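Local coordinates for protein cytochrome C-550 (Paracoccus versutus, PDB 2BH4) that probably carries electrons as a soluble c-type cytochrome with one covalently attached heme c, here a variant whose axial methionine ligand has been replaced by lysine, at residues Y40-R45 and M69-A74; D57-V62 and P85-K90; E9-K14 and F102-N107. The protein carries 1 engineered substitution. One frame throughout, in Å; residues are numbered along the deposited sequence.

Overall arrangement
The three contacts illustrate how a small helical protein can wrap one heme by meeting it at separate parts of its rim. Contact 1 holds the A-ring propionate, contact 2 sets an isoleucine beside carboxylate oxygens of both propionates, and contact 3 lies by one vinyl-derived arm and a ring methyl. Contacts 1 and 2 have centres about 15 Å apart yet touch, through Trp71 against Trp86 and Met69 against Val62. Contact 3 stands about 17 Å from contact 1 and about 21 Å from contact 2, centre to centre, without touching either. It joins residues far apart in sequence, near the start of the chain and just before helix 108-117, and the other two contacts fall between its segments.

Contact 1: residues Y40-R45 and M69-A74; sequences YGVVGR and MVWSEA. With HEC (heme c), chain B.
Trp71 reaches from the backbone of Val42 and Arg45 to the heme, and its side chain meets one neighbour after another on the way. CB rests 3.4 Å from Val42 O. With chi1 at -77°, CG stands beside the backbone N and opposite the carbonyl carbon, which swings the indole past the 42-45 loop towards the porphyrin rim. CD1 meets both Arg45 O and a methyl, Val42 CG2, the latter 3.7 Å away. NE1 makes a nearly straight hydrogen bond of 2.9 Å to heme O2A, the acceptor lying in the ring plane at the indole edge. Beyond it, CZ2 packs on the first propionate carbon, CAA, at 3.8 Å, and the heme methyl CMA lies over one indole face. A propionate held by tryptophan and arginine recurs in the class I cytochromes c; here the second grip is Arg45, whose NH2 bonds O1A at 2.9 Å while NH1 is tied to Asn38 O. Val42 CG2 lies over one face of that guanidinium. The backbones are pinned as well: Gly44 N donates to Trp71 O (2.8 Å), and Trp71 N to Arg45 O (2.9 Å). Both bonds use residues of a type II turn from Val42 to Arg45, in which the positive phi of Gly44, 88°, suits glycine. Val70 CB sits 3.5 Å from Gly44 O.

Contact 2: residues D57-V62 and P85-K90; sequences DGILEV and PWLVEK. With HEC (heme c), chain B.
Val62 projects from helix 57-65 into an apolar corner formed by Trp86, Leu87 and Lys90 of helix 83-91. This is helix-on-helix packing within the cytochrome c fold: the short axes run in roughly the same direction, 41° apart, and approach to 9.4 Å. Val62 is forked against its partners. CG1 meets Trp86 CH2 at 4.1 Å, with the side chains nearly perpendicular, while CG2 lies 3.8 Å from Lys90 CB and also faces Leu87 CD2. One turn earlier, Leu87 slants across Ile59, its CD2 coming 3.8 Å from Ile59 CA; Gly58, with no side chain, lies close to the same leucine. Ile59 faces two ways. Its CG1 runs opposite the backbone N (chi1 -158°), carrying CD1 to 3.8 Å from heme O2A, while the other branch places CG2 3.5 Å from heme O1D. An alanine here would keep CB against Leu87 but lose CG2 and CD1, and is likely to leave a gap beside the propionate oxygens. Lys90 CG of its own helix sits 3.6 Å above the centre of the Trp86 ring, and the Trp71 ring stacks on the opposite face; Trp86 NE1 bonds Asp75 OD1. A bend at chi2 of Lys90 turns the chain over that ring, and the ammonium NZ finishes 3.1 Å from Glu89 OE2, on the anti side of the carboxylate.

Contact 3: residues E9-K14 and F102-N107; sequences EKEFNK and FKLGKN. With HEC (heme c), chain B.
The ammonium of Lys14 meets both carboxylate oxygens of Glu11, and this salt bridge forms one wall against which Leu104 packs. NZ lies 3.0 Å from Glu11 OE2 and equally far from OE1, though both hydrogen bonds are weak in geometry. The lysine chain runs extended until chi4, where a turn of 70° folds NZ back onto the glutamate. Leu104 CD1 packs against this ion pair, 3.6 Å from Glu11 OE1 and 3.6 Å from Lys14 CD, crossing the lysine at about a right angle. The leucine methyl thus meets the lysine's aliphatic stem and one glutamate oxygen. Nearer the backbone, Glu11 CG touches Asn107 CB at 3.7 Å, with the carboxylate and amide planes 65° apart. Phe102 closes the heme end: its CZ comes 3.7 Å from Lys14 O, and CD2 is 3.8 Å from the meso carbon CHC. Heme methyl CMC lies over one face of that ring, displaced towards its rim, while Leu104 CD2 approaches the vinyl-derived carbon CBB. Lys14 directly precedes the CXXCH heme-attachment motif, which places this contact next to the point of attachment. Proximity of the terminal helices is a hallmark of class I cytochromes c, and here segment 9-14 faces the loop leading into helix 108-117. Asn107 occupies the N-cap position of the latter, Leu104 reaches its Val111, and the Leu104 backbone is hydrogen-bonded to Val80 of helix 73-81.

Contact 1: residues Y40-R45 and M69-A74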
loop_
_atom_site.group_PDB
_atom_site.type_symbol
_atom_site.label_atom_id
_atom_site.label_comp_id
_atom_site.label_asym_id
_atom_site.label_seq_id
_atom_site.Cartn_x
_atom_site.Cartn_y
_atom_site.Cartn_z
ATOM N N TYR A 40 -5.812 -0.906 6.064
ATOM C CA TYR A 40 -7.130 -1.507 5.985
ATOM C C TYR A 40 -7.826 -0.925 4.756
ATOM O O TYR A 40 -7.875 0.281 4.578
ATOM C CB TYR A 40 -8.005 -1.206 7.201
ATOM C CG TYR A 40 -9.429 -1.693 7.001
ATOM C CD1 TYR A 40 -10.375 -0.920 6.330
ATOM C CD2 TYR A 40 -9.801 -2.962 7.423
ATOM C CE1 TYR A 40 -11.666 -1.404 6.099
ATOM C CE2 TYR A 40 -11.073 -3.441 7.225
ATOM C CZ TYR A 40 -12.005 -2.674 6.564
ATOM O OH TYR A 40 -13.272 -3.190 6.375
ATOM N N GLY A 41 -8.481 -1.772 3.961
ATOM C CA GLY A 41 -9.222 -1.263 2.817
ATOM C C GLY A 41 -8.433 -0.703 1.661
ATOM O O GLY A 41 -9.006 -0.063 0.785
ATOM N N VAL A 42 -7.131 -0.946 1.627
ATOM C CA VAL A 42 -6.302 -0.363 0.583
ATOM C C VAL A 42 -6.597 -0.930 -0.805
ATOM O O VAL A 42 -6.453 -0.225 -1.811
ATOM C CB VAL A 42 -4.792 -0.450 0.923
ATOM C CG1 VAL A 42 -4.290 -1.893 0.893
ATOM C CG2 VAL A 42 -3.982 0.456 0.006
ATOM N N VAL A 43 -6.997 -2.203 -0.888
ATOM C CA VAL A 43 -7.273 -2.772 -2.207
ATOM C C VAL A 43 -8.526 -2.118 -2.780
ATOM O O VAL A 43 -9.610 -2.145 -2.154
ATOM C CB VAL A 43 -7.403 -4.292 -2.176
ATOM C CG1 VAL A 43 -7.648 -4.823 -3.587
ATOM C CG2 VAL A 43 -6.162 -4.922 -1.564
ATOM N N GLY A 44 -8.365 -1.462 -3.919
ATOM C CA GLY A 44 -9.458 -0.731 -4.570
ATOM C C GLY A 44 -9.582 0.707 -4.092
ATOM O O GLY A 44 -10.451 1.456 -4.561
ATOM N N ARG A 45 -8.680 1.131 -3.217
ATOM C CA ARG A 45 -8.693 2.506 -2.700
ATOM C C ARG A 45 -7.988 3.460 -3.656
ATOM O O ARG A 45 -6.918 3.153 -4.176
ATOM C CB ARG A 45 -8.002 2.560 -1.327
ATOM C CG ARG A 45 -8.147 3.868 -0.583
ATOM C CD ARG A 45 -7.752 3.695 0.885
ATOM N NE ARG A 45 -6.304 3.677 1.094
ATOM C CZ ARG A 45 -5.693 3.246 2.197
ATOM N NH1 ARG A 45 -6.379 2.639 3.158
ATOM N NH2 ARG A 45 -4.370 3.336 2.286
ATOM N N MET A 69 -7.422 6.426 -10.789
ATOM C CA MET A 69 -6.547 5.336 -10.379
ATOM C C MET A 69 -6.797 4.888 -8.941
ATOM O O MET A 69 -6.861 5.701 -8.019
ATOM C CB MET A 69 -5.091 5.713 -10.552
ATOM C CG MET A 69 -4.150 4.527 -10.458
ATOM S SD MET A 69 -2.375 4.814 -10.685
ATOM C CE MET A 69 -2.273 5.172 -12.431
ATOM N N VAL A 70 -6.903 3.575 -8.770
ATOM C CA VAL A 70 -7.007 2.941 -7.454
ATOM C C VAL A 70 -5.935 1.862 -7.325
ATOM O O VAL A 70 -5.296 1.475 -8.324
ATOM C CB VAL A 70 -8.387 2.290 -7.213
ATOM C CG1 VAL A 70 -9.506 3.291 -7.401
ATOM C CG2 VAL A 70 -8.609 1.119 -8.131
ATOM N N TRP A 71 -5.732 1.378 -6.101
ATOM C CA TRP A 71 -4.786 0.284 -5.872
ATOM C C TRP A 71 -5.354 -1.040 -6.307
ATOM O O TRP A 71 -6.105 -1.669 -5.579
ATOM C CB TRP A 71 -4.350 0.195 -4.416
ATOM C CG TRP A 71 -3.343 1.221 -4.054
ATOM C CD1 TRP A 71 -3.511 2.274 -3.215
ATOM C CD2 TRP A 71 -1.984 1.287 -4.515
ATOM N NE1 TRP A 71 -2.351 3.009 -3.145
ATOM C CE2 TRP A 71 -1.400 2.429 -3.939
ATOM C CE3 TRP A 71 -1.227 0.518 -5.398
ATOM C CZ2 TRP A 71 -0.073 2.776 -4.158
ATOM C CZ3 TRP A 71 0.088 0.880 -5.634
ATOM C CH2 TRP A 71 0.648 2.009 -5.037
ATOM N N SER A 72 -4.951 -1.486 -7.480
ATOM C CA SER A 72 -5.285 -2.829 -7.918
ATOM C C SER A 72 -4.319 -3.824 -7.304
ATOM O O SER A 72 -3.228 -3.462 -6.843
ATOM C CB SER A 72 -5.179 -2.913 -9.429
ATOM O OG SER A 72 -3.829 -2.807 -9.851
ATOM N N GLU A 73 -4.696 -5.093 -7.314
ATOM C CA GLU A 73 -3.798 -6.116 -6.826
ATOM C C GLU A 73 -2.473 -6.133 -7.615
ATOM O O GLU A 73 -1.396 -6.217 -7.008
ATOM C CB GLU A 73 -4.504 -7.478 -6.857
ATOM C CG GLU A 73 -5.503 -7.610 -5.686
ATOM C CD GLU A 73 -6.226 -8.954 -5.662
ATOM O OE1 GLU A 73 -5.664 -9.930 -6.196
ATOM O OE2 GLU A 73 -7.337 -9.019 -5.101
ATOM N N ALA A 74 -2.534 -5.928 -8.933
ATOM C CA ALA A 74 -1.322 -5.936 -9.757
ATOM C C ALA A 74 -0.386 -4.763 -9.405
ATOM O O ALA A 74 0.832 -4.934 -9.256
ATOM C CB ALA A 74 -1.691 -5.924 -11.247
HETATM FE FE HEC B . 4.416 1.475 3.033
HETATM C CHA HEC B . 2.744 3.976 1.454
HETATM C CHB HEC B . 2.331 -0.822 1.601
HETATM C CHC HEC B . 6.325 -1.075 4.302
HETATM C CHD HEC B . 6.131 3.706 4.960
HETATM N NA HEC B . 2.851 1.570 1.772
HETATM C C1A HEC B . 2.304 2.699 1.202
HETATM C C2A HEC B . 1.220 2.354 0.326
HETATM C C3A HEC B . 1.115 1.016 0.366
HETATM C C4A HEC B . 2.133 0.502 1.269
HETATM C CMA HEC B . 0.107 0.165 -0.411
HETATM C CAA HEC B . 0.345 3.358 -0.434
HETATM C CBA HEC B . -0.817 3.719 0.489
HETATM C CGA HEC B . -1.790 4.751 -0.033
HETATM O O1A HEC B . -2.661 5.195 0.785
HETATM O O2A HEC B . -1.735 5.134 -1.233
HETATM N NB HEC B . 4.342 -0.568 2.970
HETATM C C1B HEC B . 3.341 -1.313 2.386
HETATM C C2B HEC B . 3.611 -2.710 2.648
HETATM C C3B HEC B . 4.738 -2.778 3.344
HETATM C C4B HEC B . 5.215 -1.432 3.597
HETATM C CMB HEC B . 2.709 -3.864 2.184
HETATM C CAB HEC B . 5.459 -4.058 3.817
HETATM C CBB HEC B . 5.867 -4.879 2.804
HETATM N NC HEC B . 5.910 1.326 4.362
HETATM C C1C HEC B . 6.608 0.213 4.730
HETATM C C2C HEC B . 7.626 0.565 5.695
HETATM C C3C HEC B . 7.595 1.888 5.897
HETATM C C4C HEC B . 6.494 2.374 5.072
HETATM C CMC HEC B . 8.576 -0.467 6.337
HETATM C CAC HEC B . 8.467 2.772 6.830
HETATM C CBC HEC B . 9.826 2.695 6.834
HETATM N ND HEC B . 4.443 3.471 3.181
HETATM C C1D HEC B . 5.262 4.203 4.029
HETATM C C2D HEC B . 5.126 5.612 3.732
HETATM C C3D HEC B . 4.103 5.693 2.660
HETATM C C4D HEC B . 3.716 4.313 2.340
HETATM C CMD HEC B . 5.827 6.813 4.375
HETATM C CAD HEC B . 3.672 7.005 1.977
HETATM C CBD HEC B . 4.523 7.028 0.692
HETATM C CGD HEC B . 4.623 8.404 0.040
HETATM O O1D HEC B . 3.883 9.319 0.464
HETATM O O2D HEC B . 5.415 8.572 -0.923
#

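Contact 2: residues D57-V62 and P85-K90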
loop_
_atom_site.group_PDB
_atom_site.type_symbol
_atom_site.label_atom_id
_atom_site.label_comp_id
_atom_site.label_asym_id
_atom_site.label_seq_id
_atom_site.Cartn_x
_atom_site.Cartn_y
_atom_site.Cartn_z
ATOM N N ASP A 57 5.483 13.998 -2.704
ATOM C CA ASP A 57 5.057 14.654 -3.949
ATOM C C ASP A 57 4.796 13.681 -5.095
ATOM O O ASP A 57 3.872 13.858 -5.893
ATOM C CB ASP A 57 6.080 15.700 -4.415
ATOM C CG ASP A 57 6.138 16.929 -3.513
ATOM O OD1 ASP A 57 5.229 17.127 -2.675
ATOM O OD2 ASP A 57 7.099 17.721 -3.697
ATOM N N GLY A 58 5.612 12.640 -5.200
ATOM C CA GLY A 58 5.451 11.713 -6.311
ATOM C C GLY A 58 4.138 10.956 -6.326
ATOM O O GLY A 58 3.487 10.872 -7.361
ATOM N N ILE A 59 3.764 10.364 -5.192
ATOM C CA ILE A 59 2.528 9.612 -5.116
ATOM C C ILE A 59 1.315 10.535 -5.275
ATOM O O ILE A 59 0.315 10.130 -5.853
ATOM C CB ILE A 59 2.489 8.710 -3.841
ATOM C CG1 ILE A 59 1.493 7.559 -4.021
ATOM C CG2 ILE A 59 2.249 9.533 -2.567
ATOM C CD1 ILE A 59 1.418 6.625 -2.811
ATOM N N LEU A 60 1.418 11.780 -4.788
ATOM C CA LEU A 60 0.349 12.756 -5.020
ATOM C C LEU A 60 0.211 13.077 -6.507
ATOM O O LEU A 60 -0.898 13.282 -7.013
ATOM C CB LEU A 60 0.581 14.034 -4.198
ATOM C CG LEU A 60 0.391 13.905 -2.687
ATOM C CD1 LEU A 60 0.860 15.181 -1.998
ATOM C CD2 LEU A 60 -1.044 13.592 -2.354
ATOM N N GLU A 61 1.337 13.133 -7.215
ATOM C CA GLU A 61 1.320 13.398 -8.657
ATOM C C GLU A 61 0.692 12.248 -9.409
ATOM O O GLU A 61 -0.076 12.450 -10.343
ATOM C CB GLU A 61 2.721 13.678 -9.170
ATOM C CG GLU A 61 2.752 14.011 -10.648
ATOM C CD GLU A 61 4.110 14.515 -11.133
ATOM O OE1 GLU A 61 4.859 15.124 -10.344
ATOM O OE2 GLU A 61 4.410 14.314 -12.321
ATOM N N VAL A 62 0.959 11.028 -8.964
ATOM C CA VAL A 62 0.308 9.871 -9.571
ATOM C C VAL A 62 -1.200 10.040 -9.479
ATOM O O VAL A 62 -1.897 9.883 -10.458
ATOM C CB VAL A 62 0.714 8.533 -8.892
ATOM C CG1 VAL A 62 -0.129 7.369 -9.460
ATOM C CG2 VAL A 62 2.183 8.250 -9.109
ATOM N N PRO A 85 10.694 2.810 -8.429
ATOM C CA PRO A 85 10.476 2.749 -9.880
ATOM C C PRO A 85 9.002 2.696 -10.264
ATOM O O PRO A 85 8.647 3.102 -11.374
ATOM C CB PRO A 85 11.188 1.452 -10.299
ATOM C CG PRO A 85 11.287 0.669 -9.067
ATOM C CD PRO A 85 11.452 1.643 -7.944
ATOM N N TRP A 86 8.142 2.192 -9.378
ATOM C CA TRP A 86 6.704 2.239 -9.654
ATOM C C TRP A 86 6.250 3.698 -9.789
ATOM O O TRP A 86 5.532 4.042 -10.718
ATOM C CB TRP A 86 5.900 1.499 -8.576
ATOM C CG TRP A 86 4.454 1.370 -8.872
ATOM C CD1 TRP A 86 3.838 0.352 -9.546
ATOM C CD2 TRP A 86 3.415 2.294 -8.513
ATOM N NE1 TRP A 86 2.494 0.571 -9.617
ATOM C CE2 TRP A 86 2.206 1.765 -9.000
ATOM C CE3 TRP A 86 3.387 3.513 -7.829
ATOM C CZ2 TRP A 86 0.988 2.403 -8.800
ATOM C CZ3 TRP A 86 2.183 4.142 -7.654
ATOM C CH2 TRP A 86 1.005 3.603 -8.139
ATOM N N LEU A 87 6.690 4.547 -8.871
ATOM C CA LEU A 87 6.361 5.963 -8.934
ATOM C C LEU A 87 6.925 6.614 -10.189
ATOM O O LEU A 87 6.240 7.399 -10.824
ATOM C CB LEU A 87 6.923 6.695 -7.717
ATOM C CG LEU A 87 6.226 6.440 -6.391
ATOM C CD1 LEU A 87 6.953 7.198 -5.298
ATOM C CD2 LEU A 87 4.759 6.850 -6.428
ATOM N N VAL A 88 8.170 6.287 -10.539
ATOM C CA VAL A 88 8.757 6.833 -11.754
ATOM C C VAL A 88 7.930 6.406 -12.977
ATOM O O VAL A 88 7.666 7.191 -13.867
ATOM C CB VAL A 88 10.229 6.419 -11.903
ATOM C CG1 VAL A 88 10.780 6.835 -13.284
ATOM C CG2 VAL A 88 11.059 7.003 -10.798
ATOM N N GLU A 89 7.531 5.139 -13.019
ATOM C CA GLU A 89 6.732 4.633 -14.102
ATOM C C GLU A 89 5.420 5.388 -14.256
ATOM O O GLU A 89 5.069 5.789 -15.366
ATOM C CB GLU A 89 6.466 3.132 -13.921
ATOM C CG GLU A 89 5.572 2.498 -14.977
ATOM C CD GLU A 89 5.304 1.057 -14.682
ATOM O OE1 GLU A 89 6.283 0.332 -14.400
ATOM O OE2 GLU A 89 4.122 0.654 -14.702
ATOM N N LYS A 90 4.712 5.594 -13.145
ATOM C CA LYS A 90 3.390 6.184 -13.197
ATOM C C LYS A 90 3.414 7.698 -13.386
ATOM O O LYS A 90 2.496 8.238 -13.972
ATOM C CB LYS A 90 2.575 5.789 -11.953
ATOM C CG LYS A 90 2.410 4.275 -11.751
ATOM C CD LYS A 90 1.781 3.572 -12.934
ATOM C CE LYS A 90 1.678 2.106 -12.695
ATOM N NZ LYS A 90 1.212 1.346 -13.868
HETATM FE FE HEC B . 4.416 1.475 3.033
HETATM C CHA HEC B . 2.744 3.976 1.454
HETATM C CHB HEC B . 2.331 -0.822 1.601
HETATM C CHC HEC B . 6.325 -1.075 4.302
HETATM C CHD HEC B . 6.131 3.706 4.960
HETATM N NA HEC B . 2.851 1.570 1.772
HETATM C C1A HEC B . 2.304 2.699 1.202
HETATM C C2A HEC B . 1.220 2.354 0.326
HETATM C C3A HEC B . 1.115 1.016 0.366
HETATM C C4A HEC B . 2.133 0.502 1.269
HETATM C CMA HEC B . 0.107 0.165 -0.411
HETATM C CAA HEC B . 0.345 3.358 -0.434
HETATM C CBA HEC B . -0.817 3.719 0.489
HETATM C CGA HEC B . -1.790 4.751 -0.033
HETATM O O1A HEC B . -2.661 5.195 0.785
HETATM O O2A HEC B . -1.735 5.134 -1.233
HETATM N NB HEC B . 4.342 -0.568 2.970
HETATM C C1B HEC B . 3.341 -1.313 2.386
HETATM C C2B HEC B . 3.611 -2.710 2.648
HETATM C C3B HEC B . 4.738 -2.778 3.344
HETATM C C4B HEC B . 5.215 -1.432 3.597
HETATM C CMB HEC B . 2.709 -3.864 2.184
HETATM C CAB HEC B . 5.459 -4.058 3.817
HETATM C CBB HEC B . 5.867 -4.879 2.804
HETATM N NC HEC B . 5.910 1.326 4.362
HETATM C C1C HEC B . 6.608 0.213 4.730
HETATM C C2C HEC B . 7.626 0.565 5.695
HETATM C C3C HEC B . 7.595 1.888 5.897
HETATM C C4C HEC B . 6.494 2.374 5.072
HETATM C CMC HEC B . 8.576 -0.467 6.337
HETATM C CAC HEC B . 8.467 2.772 6.830
HETATM C CBC HEC B . 9.826 2.695 6.834
HETATM N ND HEC B . 4.443 3.471 3.181
HETATM C C1D HEC B . 5.262 4.203 4.029
HETATM C C2D HEC B . 5.126 5.612 3.732
HETATM C C3D HEC B . 4.103 5.693 2.660
HETATM C C4D HEC B . 3.716 4.313 2.340
HETATM C CMD HEC B . 5.827 6.813 4.375
HETATM C CAD HEC B . 3.672 7.005 1.977
HETATM C CBD HEC B . 4.523 7.028 0.692
HETATM C CGD HEC B . 4.623 8.404 0.040
HETATM O O1D HEC B . 3.883 9.319 0.464
HETATM O O2D HEC B . 5.415 8.572 -0.923
#

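Contact 3: residues E9-K14 and F102-N107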
loop_
_atom_site.group_PDB
_atom_site.type_symbol
_atom_site.label_atom_id
_atom_site.label_comp_id
_atom_site.label_asym_id
_atom_site.label_seq_id
_atom_site.Cartn_x
_atom_site.Cartn_y
_atom_site.Cartn_z
ATOM N N GLU A 9 0.058 -12.501 6.174
ATOM C CA GLU A 9 -0.065 -11.941 7.522
ATOM C C GLU A 9 1.289 -11.949 8.246
ATOM O O GLU A 9 1.675 -10.981 8.895
ATOM C CB GLU A 9 -1.127 -12.701 8.318
ATOM C CG GLU A 9 -1.395 -12.158 9.692
ATOM C CD GLU A 9 -2.678 -12.724 10.304
ATOM O OE1 GLU A 9 -3.087 -13.855 9.959
ATOM O OE2 GLU A 9 -3.290 -12.011 11.131
ATOM N N LYS A 10 2.033 -13.035 8.099
ATOM C CA LYS A 10 3.363 -13.119 8.706
ATOM C C LYS A 10 4.342 -12.141 8.062
ATOM O O LYS A 10 5.046 -11.443 8.773
ATOM C CB LYS A 10 3.923 -14.549 8.631
ATOM C CG LYS A 10 3.014 -15.589 9.196
ATOM C CD LYS A 10 3.752 -16.908 9.192
ATOM C CE LYS A 10 2.889 -18.073 8.887
ATOM N NZ LYS A 10 3.777 -19.207 8.510
ATOM N N GLU A 11 4.341 -12.052 6.731
ATOM C CA GLU A 11 5.237 -11.147 6.024
ATOM C C GLU A 11 4.958 -9.690 6.344
ATOM O O GLU A 11 5.857 -8.870 6.296
ATOM C CB GLU A 11 5.187 -11.388 4.521
ATOM C CG GLU A 11 5.970 -12.601 4.111
ATOM C CD GLU A 11 7.450 -12.435 4.402
ATOM O OE1 GLU A 11 8.065 -11.513 3.829
ATOM O OE2 GLU A 11 7.985 -13.200 5.234
ATOM N N PHE A 12 3.725 -9.388 6.740
ATOM C CA PHE A 12 3.331 -8.046 7.111
ATOM C C PHE A 12 4.077 -7.573 8.351
ATOM O O PHE A 12 4.065 -6.378 8.639
ATOM C CB PHE A 12 1.803 -7.943 7.287
ATOM C CG PHE A 12 1.296 -6.536 7.329
ATOM C CD1 PHE A 12 1.055 -5.845 6.154
ATOM C CD2 PHE A 12 1.107 -5.893 8.538
ATOM C CE1 PHE A 12 0.612 -4.530 6.196
ATOM C CE2 PHE A 12 0.691 -4.575 8.591
ATOM C CZ PHE A 12 0.446 -3.889 7.429
ATOM N N ASN A 13 4.725 -8.475 9.089
ATOM C CA ASN A 13 5.594 -8.017 10.176
ATOM C C ASN A 13 6.710 -7.072 9.680
ATOM O O ASN A 13 7.206 -6.252 10.443
ATOM C CB ASN A 13 6.163 -9.195 10.979
ATOM C CG ASN A 13 5.089 -9.951 11.767
ATOM O OD1 ASN A 13 4.038 -9.407 12.138
ATOM N ND2 ASN A 13 5.353 -11.233 12.010
ATOM N N LYS A 14 7.064 -7.150 8.404
ATOM C CA LYS A 14 8.036 -6.206 7.779
ATOM C C LYS A 14 7.439 -4.851 7.429
ATOM O O LYS A 14 8.179 -3.948 6.987
ATOM C CB LYS A 14 8.587 -6.814 6.509
ATOM C CG LYS A 14 9.454 -8.022 6.749
ATOM C CD LYS A 14 9.802 -8.737 5.477
ATOM C CE LYS A 14 10.532 -10.038 5.791
ATOM N NZ LYS A 14 9.629 -11.033 6.403
ATOM N N PHE A 102 11.344 1.068 0.868
ATOM C CA PHE A 102 11.367 -0.312 1.343
ATOM C C PHE A 102 10.874 -1.299 0.285
ATOM O O PHE A 102 9.756 -1.152 -0.224
ATOM C CB PHE A 102 10.530 -0.413 2.602
ATOM C CG PHE A 102 10.573 -1.761 3.216
ATOM C CD1 PHE A 102 11.640 -2.128 3.988
ATOM C CD2 PHE A 102 9.568 -2.666 2.996
ATOM C CE1 PHE A 102 11.717 -3.379 4.521
ATOM C CE2 PHE A 102 9.644 -3.926 3.528
ATOM C CZ PHE A 102 10.708 -4.272 4.301
ATOM N N LYS A 103 11.704 -2.311 -0.003
ATOM C CA LYS A 103 11.409 -3.319 -1.011
ATOM C C LYS A 103 11.167 -4.644 -0.344
ATOM O O LYS A 103 11.977 -5.086 0.461
ATOM C CB LYS A 103 12.576 -3.467 -1.987
ATOM C CG LYS A 103 13.004 -2.185 -2.648
ATOM C CD LYS A 103 14.321 -2.306 -3.376
ATOM C CE LYS A 103 14.954 -0.947 -3.505
ATOM N NZ LYS A 103 15.277 -0.337 -2.148
ATOM N N LEU A 104 10.079 -5.306 -0.720
ATOM C CA LEU A 104 9.813 -6.658 -0.221
ATOM C C LEU A 104 10.246 -7.618 -1.316
ATOM O O LEU A 104 9.745 -7.570 -2.431
ATOM C CB LEU A 104 8.348 -6.835 0.123
ATOM C CG LEU A 104 7.954 -8.183 0.712
ATOM C CD1 LEU A 104 8.590 -8.399 2.065
ATOM C CD2 LEU A 104 6.448 -8.304 0.779
ATOM N N GLY A 105 11.147 -8.525 -0.946
ATOM C CA GLY A 105 11.855 -9.353 -1.906
ATOM C C GLY A 105 11.210 -10.670 -2.242
ATOM O O GLY A 105 11.553 -11.288 -3.253
ATOM N N LYS A 106 10.273 -11.100 -1.410
ATOM C CA LYS A 106 9.555 -12.334 -1.670
ATOM C C LYS A 106 8.182 -12.269 -1.040
ATOM O O LYS A 106 7.903 -11.383 -0.235
ATOM C CB LYS A 106 10.348 -13.526 -1.158
ATOM C CG LYS A 106 10.656 -13.497 0.328
ATOM C CD LYS A 106 11.488 -14.716 0.739
ATOM C CE LYS A 106 11.810 -14.674 2.225
ATOM N NZ LYS A 106 12.646 -15.843 2.652
ATOM N N ASN A 107 7.312 -13.181 -1.452
ATOM C CA ASN A 107 6.004 -13.329 -0.872
ATOM C C ASN A 107 5.158 -12.074 -1.069
ATOM O O ASN A 107 4.282 -11.764 -0.271
ATOM C CB ASN A 107 6.119 -13.675 0.608
ATOM C CG ASN A 107 6.943 -14.923 0.854
ATOM O OD1 ASN A 107 7.818 -14.946 1.717
ATOM N ND2 ASN A 107 6.711 -15.947 0.047
HETATM FE FE HEC B . 4.416 1.475 3.033
HETATM C CHA HEC B . 2.744 3.976 1.454
HETATM C CHB HEC B . 2.331 -0.822 1.601
HETATM C CHC HEC B . 6.325 -1.075 4.302
HETATM C CHD HEC B . 6.131 3.706 4.960
HETATM N NA HEC B . 2.851 1.570 1.772
HETATM C C1A HEC B . 2.304 2.699 1.202
HETATM C C2A HEC B . 1.220 2.354 0.326
HETATM C C3A HEC B . 1.115 1.016 0.366
HETATM C C4A HEC B . 2.133 0.502 1.269
HETATM C CMA HEC B . 0.107 0.165 -0.411
HETATM C CAA HEC B . 0.345 3.358 -0.434
HETATM C CBA HEC B . -0.817 3.719 0.489
HETATM C CGA HEC B . -1.790 4.751 -0.033
HETATM O O1A HEC B . -2.661 5.195 0.785
HETATM O O2A HEC B . -1.735 5.134 -1.233
HETATM N NB HEC B . 4.342 -0.568 2.970
HETATM C C1B HEC B . 3.341 -1.313 2.386
HETATM C C2B HEC B . 3.611 -2.710 2.648
HETATM C C3B HEC B . 4.738 -2.778 3.344
HETATM C C4B HEC B . 5.215 -1.432 3.597
HETATM C CMB HEC B . 2.709 -3.864 2.184
HETATM C CAB HEC B . 5.459 -4.058 3.817
HETATM C CBB HEC B . 5.867 -4.879 2.804
HETATM N NC HEC B . 5.910 1.326 4.362
HETATM C C1C HEC B . 6.608 0.213 4.730
HETATM C C2C HEC B . 7.626 0.565 5.695
HETATM C C3C HEC B . 7.595 1.888 5.897
HETATM C C4C HEC B . 6.494 2.374 5.072
HETATM C CMC HEC B . 8.576 -0.467 6.337
HETATM C CAC HEC B . 8.467 2.772 6.830
HETATM C CBC HEC B . 9.826 2.695 6.834
HETATM N ND HEC B . 4.443 3.471 3.181
HETATM C C1D HEC B . 5.262 4.203 4.029
HETATM C C2D HEC B . 5.126 5.612 3.732
HETATM C C3D HEC B . 4.103 5.693 2.660
HETATM C C4D HEC B . 3.716 4.313 2.340
HETATM C CMD HEC B . 5.827 6.813 4.375
HETATM C CAD HEC B . 3.672 7.005 1.977
HETATM C CBD HEC B . 4.523 7.028 0.692
HETATM C CGD HEC B . 4.623 8.404 0.040
HETATM O O1D HEC B . 3.883 9.319 0.464
HETATM O O2D HEC B . 5.415 8.572 -0.923
#